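Local coordinates for glyoxalase family protein (Enterococcus faecalis, PDB 2P25), which is of unknown function but belongs to the glyoxalase/bleomycin resistance protein/dioxygenase superfamily, folds into two beta-alpha-beta-beta-beta modules per chain and forms a two-chain assembly, at residues F113-D116 and L120-E123; L27-L32 and G50-E55; N35-P38 and I43-D46. All coordinates share one frame; numbering follows the deposited sequence.

Contact 1 of 3, residues F113-D116 and L120-E123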
ATOM      1  N   PHE A 113      -2.438   3.694 -15.247  1.00 17.23           N
ATOM      2  CA  PHE A 113      -1.293   3.580 -14.344  1.00 17.58           C
ATOM      3  C   PHE A 113      -0.160   4.481 -14.783  1.00 17.36           C
ATOM      4  O   PHE A 113       0.051   4.729 -15.977  1.00 17.69           O
ATOM      5  CB  PHE A 113      -0.730   2.150 -14.328  1.00 18.05           C
ATOM      6  CG  PHE A 113      -1.535   1.170 -13.521  1.00 18.24           C
ATOM      7  CD1 PHE A 113      -1.238   0.952 -12.175  1.00 19.58           C
ATOM      8  CD2 PHE A 113      -2.592   0.482 -14.104  1.00 20.85           C
ATOM      9  CE1 PHE A 113      -1.982   0.019 -11.423  1.00 21.11           C
ATOM     10  CE2 PHE A 113      -3.349  -0.456 -13.365  1.00 22.15           C
ATOM     11  CZ  PHE A 113      -3.060  -0.674 -12.034  1.00 21.73           C
ATOM     12  N   PHE A 114       0.563   4.984 -13.790  1.00 17.42           N
ATOM     13  CA  PHE A 114       1.879   5.562 -13.987  1.00 17.02           C
ATOM     14  C   PHE A 114       2.792   4.859 -12.980  1.00 16.85           C
ATOM     15  O   PHE A 114       2.328   3.988 -12.246  1.00 18.53           O
ATOM     16  CB  PHE A 114       1.879   7.096 -13.840  1.00 17.18           C
ATOM     17  CG  PHE A 114       1.466   7.608 -12.477  1.00 17.53           C
ATOM     18  CD1 PHE A 114       2.418   8.198 -11.627  1.00 18.41           C
ATOM     19  CD2 PHE A 114       0.131   7.564 -12.075  1.00 16.89           C
ATOM     20  CE1 PHE A 114       2.055   8.707 -10.381  1.00 19.59           C
ATOM     21  CE2 PHE A 114      -0.240   8.052 -10.825  1.00 18.59           C
ATOM     22  CZ  PHE A 114       0.717   8.639  -9.990  1.00 18.53           C
ATOM     23  N   PHE A 115       4.083   5.182 -12.974  1.00 17.18           N
ATOM     24  CA  PHE A 115       5.039   4.399 -12.182  1.00 17.41           C
ATOM     25  C   PHE A 115       5.987   5.329 -11.515  1.00 17.62           C
ATOM     26  O   PHE A 115       6.367   6.358 -12.075  1.00 17.92           O
ATOM     27  CB  PHE A 115       5.795   3.424 -13.100  1.00 18.07           C
ATOM     28  CG  PHE A 115       4.878   2.469 -13.786  1.00 19.82           C
ATOM     29  CD1 PHE A 115       4.545   1.264 -13.182  1.00 21.66           C
ATOM     30  CD2 PHE A 115       4.280   2.804 -15.022  1.00 21.35           C
ATOM     31  CE1 PHE A 115       3.629   0.398 -13.796  1.00 21.90           C
ATOM     32  CE2 PHE A 115       3.370   1.949 -15.624  1.00 20.92           C
ATOM     33  CZ  PHE A 115       3.048   0.752 -15.019  1.00 22.33           C
ATOM     34  N   ASP A 116       6.351   4.971 -10.283  1.00 17.42           N
ATOM     35  CA  ASP A 116       7.347   5.753  -9.542  1.00 16.79           C
ATOM     36  C   ASP A 116       8.755   5.466 -10.099  1.00 16.27           C
ATOM     37  O   ASP A 116       8.912   4.639 -11.011  1.00 17.30           O
ATOM     38  CB  ASP A 116       7.134   5.605  -8.009  1.00 15.63           C
ATOM     39  CG  ASP A 116       8.024   4.522  -7.349  1.00 17.11           C
ATOM     40  OD1 ASP A 116       8.630   3.695  -8.028  1.00 16.01           O
ATOM     41  OD2 ASP A 116       8.095   4.544  -6.097  1.00 17.27           O
ATOM     42  N   LEU A 120       7.233   1.328  -9.181  1.00 17.34           N
ATOM     43  CA  LEU A 120       6.035   1.011  -8.401  1.00 17.46           C
ATOM     44  C   LEU A 120       4.812   1.446  -9.191  1.00 17.14           C
ATOM     45  O   LEU A 120       4.726   2.620  -9.565  1.00 17.15           O
ATOM     46  CB  LEU A 120       6.032   1.743  -7.052  1.00 17.51           C
ATOM     47  CG  LEU A 120       4.789   1.475  -6.176  1.00 18.24           C
ATOM     48  CD1 LEU A 120       4.557  -0.047  -5.859  1.00 18.22           C
ATOM     49  CD2 LEU A 120       4.898   2.289  -4.899  1.00 20.07           C
ATOM     50  N   PRO A 121       3.875   0.519  -9.482  1.00 17.30           N
ATOM     51  CA  PRO A 121       2.640   0.965 -10.160  1.00 17.74           C
ATOM     52  C   PRO A 121       1.760   1.821  -9.264  1.00 18.15           C
ATOM     53  O   PRO A 121       1.458   1.455  -8.103  1.00 17.72           O
ATOM     54  CB  PRO A 121       1.920  -0.358 -10.525  1.00 18.26           C
ATOM     55  CG  PRO A 121       3.003  -1.446 -10.378  1.00 19.27           C
ATOM     56  CD  PRO A 121       3.896  -0.940  -9.279  1.00 18.20           C
ATOM     57  N   LEU A 122       1.322   2.952  -9.822  1.00 18.04           N
ATOM     58  CA  LEU A 122       0.432   3.869  -9.136  1.00 17.34           C
ATOM     59  C   LEU A 122      -0.752   4.056 -10.062  1.00 18.22           C
ATOM     60  O   LEU A 122      -0.588   4.432 -11.232  1.00 19.70           O
ATOM     61  CB  LEU A 122       1.139   5.196  -8.848  1.00 17.67           C
ATOM     62  CG  LEU A 122       2.364   5.057  -7.920  1.00 17.07           C
ATOM     63  CD1 LEU A 122       3.147   6.383  -7.861  1.00 18.41           C
ATOM     64  CD2 LEU A 122       1.849   4.676  -6.506  1.00 19.31           C
ATOM     65  N   GLU A 123      -1.941   3.762  -9.553  1.00 17.53           N
ATOM     66  CA  GLU A 123      -3.131   3.827 -10.396  1.00 17.57           C
ATOM     67  C   GLU A 123      -3.893   5.140 -10.225  1.00 16.81           C
ATOM     68  O   GLU A 123      -3.971   5.672  -9.118  1.00 17.04           O
ATOM     69  CB  GLU A 123      -4.012   2.651 -10.047  1.00 18.47           C
ATOM     70  CG  GLU A 123      -5.188   2.401 -10.971  1.00 20.87           C
ATOM     71  CD  GLU A 123      -6.111   1.345 -10.397  1.00 24.96           C
ATOM     72  OE1 GLU A 123      -5.682   0.189 -10.258  1.00 29.36           O
ATOM     73  OE2 GLU A 123      -7.247   1.662 -10.025  1.00 28.63           O
TER
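L122 and F113 bury the most surface where strands 110-115 and 121-125 pair as an antiparallel beta hairpin, the closing hairpin of the second four-stranded module of this glyoxalase-type fold. L122 faces F114 in a hydrogen-bonded pair, F114 N giving to L122 O at 2.9 Å and L122 N to F114 O at 2.8 Å. L122 CB packs against one face of the F114 ring, 3.8 Å from the centroid, and L122 CD1 reaches F114 CE1 at 3.6 Å. A chi1 of 62° tucks the ring back over its own backbone, where it meets L122. F22 of helix 16-26 packs on both residues.

The other face of the hairpin carries F113, F115, P121 and E123. F113 turns one ring face to E123, whose extended chain passes CB and then CG over it, while P121 CB touches F113 CD1 and F115 CE1, each at 3.8 Å. E123 OE2 bonds to H8 NE2 of the second subunit, and H76 meets the F113 ring edge-to-face. At the turn, D116 OD2 is hydrogen-bonded to the Y23 hydroxyl, D116 N binds L120 O, and L120 N answers to D116 OD1 at 3.0 Å, arriving from above the carboxylate plane.

Contact 2 of 3, residues L27-L32 and G50-E55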
ATOM      1  N   LEU A  27       4.170  15.115  -7.308  1.00 22.79           N
ATOM      2  CA  LEU A  27       2.905  14.674  -6.721  1.00 23.53           C
ATOM      3  C   LEU A  27       2.393  15.637  -5.643  1.00 23.81           C
ATOM      4  O   LEU A  27       1.217  15.573  -5.260  1.00 24.93           O
ATOM      5  CB  LEU A  27       3.027  13.254  -6.151  1.00 23.39           C
ATOM      6  CG  LEU A  27       2.571  12.146  -7.124  1.00 25.76           C
ATOM      7  CD1 LEU A  27       2.925  12.418  -8.582  1.00 26.82           C
ATOM      8  CD2 LEU A  27       2.960  10.784  -6.703  1.00 20.32           C
ATOM      9  N   GLY A  28       3.279  16.507  -5.160  1.00 23.46           N
ATOM     10  CA  GLY A  28       2.881  17.571  -4.239  1.00 23.57           C
ATOM     11  C   GLY A  28       2.716  17.163  -2.793  1.00 24.17           C
ATOM     12  O   GLY A  28       2.045  17.860  -2.015  1.00 24.29           O
ATOM     13  N   PHE A  29       3.328  16.048  -2.402  1.00 22.67           N
ATOM     14  CA  PHE A  29       3.378  15.696  -1.002  1.00 23.46           C
ATOM     15  C   PHE A  29       4.293  16.710  -0.317  1.00 23.84           C
ATOM     16  O   PHE A  29       5.204  17.272  -0.952  1.00 23.80           O
ATOM     17  CB  PHE A  29       3.890  14.272  -0.837  1.00 23.77           C
ATOM     18  CG  PHE A  29       2.845  13.244  -1.061  1.00 25.57           C
ATOM     19  CD1 PHE A  29       2.066  12.783   0.009  1.00 29.60           C
ATOM     20  CD2 PHE A  29       2.633  12.721  -2.327  1.00 28.36           C
ATOM     21  CE1 PHE A  29       1.090  11.805  -0.176  1.00 29.95           C
ATOM     22  CE2 PHE A  29       1.650  11.725  -2.539  1.00 30.05           C
ATOM     23  CZ  PHE A  29       0.875  11.280  -1.458  1.00 30.26           C
ATOM     24  N   GLU A  30       3.989  17.012   0.937  1.00 22.71           N
ATOM     25  CA  GLU A  30       4.853  17.865   1.729  1.00 24.17           C
ATOM     26  C   GLU A  30       5.655  17.010   2.692  1.00 21.84           C
ATOM     27  O   GLU A  30       5.175  15.976   3.167  1.00 21.21           O
ATOM     28  CB  GLU A  30       4.007  18.883   2.501  1.00 23.29           C
ATOM     29  CG  GLU A  30       3.409  19.974   1.581  1.00 27.84           C
ATOM     30  CD  GLU A  30       2.381  20.844   2.275  1.00 29.52           C
ATOM     31  OE1 GLU A  30       2.314  20.816   3.530  1.00 36.46           O
ATOM     32  OE2 GLU A  30       1.643  21.575   1.556  1.00 36.39           O
ATOM     33  N   VAL A  31       6.865  17.456   3.028  1.00 20.47           N
ATOM     34  CA  VAL A  31       7.640  16.730   4.035  1.00 19.02           C
ATOM     35  C   VAL A  31       7.049  16.941   5.434  1.00 18.90           C
ATOM     36  O   VAL A  31       6.828  18.082   5.873  1.00 18.97           O
ATOM     37  CB  VAL A  31       9.133  17.158   4.029  1.00 18.68           C
ATOM     38  CG1 VAL A  31       9.867  16.499   5.189  1.00 17.79           C
ATOM     39  CG2 VAL A  31       9.787  16.811   2.691  1.00 17.93           C
ATOM     40  N   LEU A  32       6.768  15.839   6.113  1.00 18.84           N
ATOM     41  CA  LEU A  32       6.378  15.846   7.519  1.00 20.02           C
ATOM     42  C   LEU A  32       7.605  15.674   8.401  1.00 20.44           C
ATOM     43  O   LEU A  32       7.808  16.433   9.344  1.00 20.45           O
ATOM     44  CB  LEU A  32       5.381  14.720   7.795  1.00 20.93           C
ATOM     45  CG  LEU A  32       4.772  14.648   9.184  1.00 24.63           C
ATOM     46  CD1 LEU A  32       3.994  15.922   9.456  1.00 28.19           C
ATOM     47  CD2 LEU A  32       3.851  13.426   9.220  1.00 28.07           C
ATOM     48  N   GLY A  50      -2.885  16.221   2.420  1.00 34.72           N
ATOM     49  CA  GLY A  50      -4.219  16.199   3.007  1.00 36.71           C
ATOM     50  C   GLY A  50      -4.154  15.444   4.321  1.00 37.87           C
ATOM     51  O   GLY A  50      -3.467  15.878   5.250  1.00 38.51           O
ATOM     52  N   SER A  51      -4.854  14.311   4.392  1.00 38.16           N
ATOM     53  CA  SER A  51      -4.950  13.537   5.621  1.00 38.48           C
ATOM     54  C   SER A  51      -4.231  12.222   5.380  1.00 38.10           C
ATOM     55  O   SER A  51      -4.148  11.364   6.248  1.00 39.14           O
ATOM     56  CB  SER A  51      -6.417  13.316   6.009  1.00 38.80           C
ATOM     57  OG  SER A  51      -7.025  12.328   5.190  1.00 40.76           O
ATOM     58  N   GLN A  52      -3.698  12.100   4.170  1.00 37.06           N
ATOM     59  CA  GLN A  52      -2.961  10.954   3.717  1.00 35.92           C
ATOM     60  C   GLN A  52      -1.500  11.042   4.196  1.00 34.49           C
ATOM     61  O   GLN A  52      -0.914  12.119   4.186  1.00 34.75           O
ATOM     62  CB  GLN A  52      -3.019  10.946   2.199  1.00 36.09           C
ATOM     63  CG  GLN A  52      -2.654   9.638   1.584  1.00 36.48           C
ATOM     64  CD  GLN A  52      -2.255   9.794   0.147  1.00 37.14           C
ATOM     65  OE1 GLN A  52      -2.799  10.643  -0.567  1.00 37.55           O
ATOM     66  NE2 GLN A  52      -1.310   8.974  -0.297  1.00 35.38           N
ATOM     67  N   GLU A  53      -0.925   9.920   4.622  1.00 32.62           N
ATOM     68  CA  GLU A  53       0.502   9.900   4.953  1.00 29.91           C
ATOM     69  C   GLU A  53       1.242   8.809   4.197  1.00 27.97           C
ATOM     70  O   GLU A  53       0.740   7.689   4.024  1.00 25.08           O
ATOM     71  CB  GLU A  53       0.703   9.759   6.455  1.00 30.89           C
ATOM     72  CG  GLU A  53       2.148   9.855   6.919  1.00 33.53           C
ATOM     73  CD  GLU A  53       2.261  10.248   8.402  1.00 38.68           C
ATOM     74  OE1 GLU A  53       1.340  10.915   8.930  1.00 39.97           O
ATOM     75  OE2 GLU A  53       3.281   9.887   9.031  1.00 41.48           O
ATOM     76  N   LEU A  54       2.433   9.155   3.730  1.00 25.57           N
ATOM     77  CA  LEU A  54       3.242   8.223   2.968  1.00 24.78           C
ATOM     78  C   LEU A  54       4.597   8.151   3.644  1.00 24.19           C
ATOM     79  O   LEU A  54       5.216   9.186   3.887  1.00 24.80           O
ATOM     80  CB  LEU A  54       3.372   8.752   1.535  1.00 25.57           C
ATOM     81  CG  LEU A  54       3.430   7.856   0.334  1.00 28.85           C
ATOM     82  CD1 LEU A  54       2.146   7.010   0.218  1.00 28.09           C
ATOM     83  CD2 LEU A  54       3.641   8.754  -0.875  1.00 26.62           C
ATOM     84  N   GLU A  55       5.036   6.952   4.002  1.00 21.57           N
ATOM     85  CA  GLU A  55       6.335   6.736   4.633  1.00 21.52           C
ATOM     86  C   GLU A  55       7.289   6.091   3.647  1.00 21.72           C
ATOM     87  O   GLU A  55       7.019   4.989   3.176  1.00 21.90           O
ATOM     88  CB  GLU A  55       6.127   5.805   5.794  1.00 23.25           C
ATOM     89  CG  GLU A  55       7.255   5.591   6.706  1.00 26.79           C
ATOM     90  CD  GLU A  55       6.746   5.027   8.013  1.00 29.80           C
ATOM     91  OE1 GLU A  55       6.176   5.795   8.842  1.00 33.86           O
ATOM     92  OE2 GLU A  55       6.889   3.814   8.188  1.00 28.34           O
TER
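F29 reaches from the loop after helix 16-26 toward strand 52-58, and its ring carries most of the contact with L54 and Q52. The two segments share no hydrogen bond, and strand 42-49 runs between strands 30-37 and 52-58 in the sheet, so side chains do the bridging. F29 CB points at the opposite segment, and chi1 of -81° leaves CG anti to the carbonyl carbon, which directs the ring at the far strand. CB, CG and the two CD atoms stay back from that strand. CE2 is the first to touch on one side, 3.9 Å from L54 CD2. On the other side CE1 meets the amide of Q52. CZ, at the tip, lies 3.8 Å from L54 CD2 and also against the end of Q52. The L54 methyl stands over one ring face, 17° off the normal, in a CH-pi contact, whereas the Q52 amide comes up at the ring edge with its plane 87° from that of the ring. L47 and L49 of strand 42-49, and F3 of the second subunit, also pack on F29.

At the surface, L32 CD2 rests against the carboxylate of E53, 3.6 Å from OE1. Both segments belong to the four-stranded sheet of the first beta-alpha-beta-beta-beta module of this superfamily, with F29 just ahead of its edge strand 30-37.

Contact 3 of 3, residues N35-P38 and I43-D46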
ATOM      1  N   ASN A  35      14.500  11.664   8.578  1.00 19.78           N
ATOM      2  CA  ASN A  35      15.533  11.240   9.522  1.00 21.39           C
ATOM      3  C   ASN A  35      16.396  10.126   8.963  1.00 23.69           C
ATOM      4  O   ASN A  35      15.883   9.212   8.333  1.00 22.59           O
ATOM      5  CB  ASN A  35      14.887  10.723  10.807  1.00 21.49           C
ATOM      6  CG  ASN A  35      14.289  11.832  11.646  1.00 21.26           C
ATOM      7  OD1 ASN A  35      15.004  12.544  12.361  1.00 20.99           O
ATOM      8  ND2 ASN A  35      12.966  11.982  11.562  1.00 20.63           N
ATOM      9  N   HIS A  36      17.691  10.174   9.255  1.00 25.71           N
ATOM     10  CA  HIS A  36      18.641   9.175   8.745  1.00 29.20           C
ATOM     11  C   HIS A  36      18.863   8.119   9.816  1.00 30.91           C
ATOM     12  O   HIS A  36      19.179   8.451  10.958  1.00 31.57           O
ATOM     13  CB  HIS A  36      19.945   9.877   8.332  1.00 29.57           C
ATOM     14  CG  HIS A  36      19.747  10.937   7.285  1.00 31.32           C
ATOM     15  ND1 HIS A  36      20.777  11.427   6.508  1.00 33.91           N
ATOM     16  CD2 HIS A  36      18.628  11.585   6.875  1.00 32.78           C
ATOM     17  CE1 HIS A  36      20.301  12.337   5.674  1.00 34.55           C
ATOM     18  NE2 HIS A  36      18.999  12.450   5.874  1.00 33.12           N
ATOM     19  N   ARG A  37      18.661   6.856   9.470  1.00 32.88           N
ATOM     20  CA  ARG A  37      18.771   5.788  10.453  1.00 35.72           C
ATOM     21  C   ARG A  37      20.088   5.039  10.243  1.00 37.68           C
ATOM     22  O   ARG A  37      20.153   4.141   9.402  1.00 37.93           O
ATOM     23  CB  ARG A  37      17.581   4.833  10.346  1.00 35.78           C
ATOM     24  CG  ARG A  37      16.228   5.519  10.418  1.00 35.95           C
ATOM     25  CD  ARG A  37      15.222   4.785   9.573  1.00 40.51           C
ATOM     26  NE  ARG A  37      14.381   3.878  10.335  1.00 41.84           N
ATOM     27  CZ  ARG A  37      14.075   2.632   9.983  1.00 42.67           C
ATOM     28  NH1 ARG A  37      14.540   2.093   8.859  1.00 41.52           N
ATOM     29  NH2 ARG A  37      13.288   1.913  10.773  1.00 42.27           N
ATOM     30  N   PRO A  38      21.133   5.395  11.020  1.00 39.83           N
ATOM     31  CA  PRO A  38      22.502   4.935  10.707  1.00 41.20           C
ATOM     32  C   PRO A  38      22.599   3.420  10.744  1.00 42.15           C
ATOM     33  O   PRO A  38      23.261   2.809   9.905  1.00 42.92           O
ATOM     34  CB  PRO A  38      23.351   5.553  11.822  1.00 41.26           C
ATOM     35  CG  PRO A  38      22.382   5.836  12.945  1.00 41.26           C
ATOM     36  CD  PRO A  38      21.092   6.198  12.257  1.00 40.08           C
ATOM     37  N   ILE A  43      17.319   6.283   4.873  1.00 24.00           N
ATOM     38  CA  ILE A  43      16.666   7.526   5.209  1.00 22.03           C
ATOM     39  C   ILE A  43      15.175   7.214   5.305  1.00 21.95           C
ATOM     40  O   ILE A  43      14.641   6.514   4.439  1.00 20.82           O
ATOM     41  CB  ILE A  43      16.912   8.617   4.140  1.00 22.52           C
ATOM     42  CG1 ILE A  43      18.408   8.946   4.056  1.00 23.61           C
ATOM     43  CG2 ILE A  43      16.091   9.890   4.460  1.00 20.90           C
ATOM     44  CD1 ILE A  43      18.778   9.845   2.920  1.00 26.89           C
ATOM     45  N   LYS A  44      14.526   7.703   6.368  1.00 20.71           N
ATOM     46  CA  LYS A  44      13.082   7.559   6.536  1.00 21.55           C
ATOM     47  C   LYS A  44      12.434   8.921   6.306  1.00 20.67           C
ATOM     48  O   LYS A  44      12.646   9.858   7.069  1.00 20.01           O
ATOM     49  CB  LYS A  44      12.735   7.027   7.928  1.00 21.72           C
ATOM     50  CG  LYS A  44      11.301   6.565   8.093  1.00 24.15           C
ATOM     51  CD  LYS A  44      11.082   5.903   9.469  1.00 24.58           C
ATOM     52  CE  LYS A  44       9.609   5.597   9.683  1.00 32.19           C
ATOM     53  NZ  LYS A  44       8.813   6.850   9.783  1.00 35.81           N
ATOM     54  N   LEU A  45      11.661   9.023   5.237  1.00 19.88           N
ATOM     55  CA  LEU A  45      11.021  10.266   4.828  1.00 20.27           C
ATOM     56  C   LEU A  45       9.516  10.095   4.953  1.00 21.45           C
ATOM     57  O   LEU A  45       8.936   9.230   4.255  1.00 22.14           O
ATOM     58  CB  LEU A  45      11.449  10.576   3.375  1.00 20.44           C
ATOM     59  CG  LEU A  45      10.932  11.824   2.676  1.00 22.81           C
ATOM     60  CD1 LEU A  45      11.375  13.120   3.426  1.00 21.37           C
ATOM     61  CD2 LEU A  45      11.336  11.849   1.209  1.00 20.75           C
ATOM     62  N   ASP A  46       8.899  10.834   5.883  1.00 20.27           N
ATOM     63  CA  ASP A  46       7.428  10.832   6.045  1.00 20.67           C
ATOM     64  C   ASP A  46       6.811  12.033   5.330  1.00 20.43           C
ATOM     65  O   ASP A  46       7.210  13.170   5.547  1.00 19.51           O
ATOM     66  CB  ASP A  46       6.996  10.850   7.515  1.00 21.39           C
ATOM     67  CG  ASP A  46       7.398   9.584   8.272  1.00 25.08           C
ATOM     68  OD1 ASP A  46       7.114   8.485   7.784  1.00 28.47           O
ATOM     69  OD2 ASP A  46       7.962   9.693   9.373  1.00 29.42           O
TER
HETATM   70  O   HOH W   1      11.423  10.101   9.643  1.00 27.24           O
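H36 and I43 sit opposite each other in a non-hydrogen-bonded antiparallel pair and send their side chains the same way, side by side. I43 CG1 lies over the centre of the imidazole, 3.9 Å from the centroid and 10° off the ring normal, a CH-pi contact. Chi1 of -58° in H36 and -63° in I43 places H36 CG and I43 CG1 anti to their carbonyl carbons, which keeps ring and branch abreast. With chi2 extended, I43 CD1 continues across the same face, to H36 NE2 at 3.9 Å, and I43 CG2 touches H36 CD2. E34 accepts a hydrogen bond from H36 NE2.

R37 and K44 touch along their aliphatic parts and then part at their charged ends. R37 bends at chi2 and chi3, which lays R37 CD against K44 CB at 3.7 Å and brings NH1 to D42, its salt-bridge partner; R37 NE, buried by the contact, has no partner in the model. K44 runs extended as far as CE and turns only at chi4, leading NZ away from R37 to D46: it donates to the syn lone pair of OD1 and forms a salt bridge with OD2 at 3.0 Å, with E55 as a second anionic partner.

N35 and K44 also exchange two backbone bonds, K44 N to N35 O at 2.8 Å and N35 N to K44 O at 3.0 Å. A water takes a bond from N35 ND2 and gives one to K44 O, at 2.9 Å. Antiparallel and joined by a short connection, strands 30-37 and 42-49 form a beta hairpin, with 30-37 the outermost strand of the first sheet within this chain.

In the fold
Contacts 1 and 3 are both antiparallel hairpins, but in different sheets. Contact 1 is buried near the centre of the chain and is rich in aromatic and aliphatic packing; contact 3 lies toward the surface, about 23 Å from it centre to centre, and relies more on charged side chains and water. Contact 2 is also largely buried, yet it joins non-adjacent strands without hydrogen bonds. It shares strand 30-37 with contact 3, which is nested within its loop, and the two meet through L32 N and D46 O, a probable hydrogen bond, and the E55-K44 salt bridge. Packing of F114 on L27 links contacts 1 and 2.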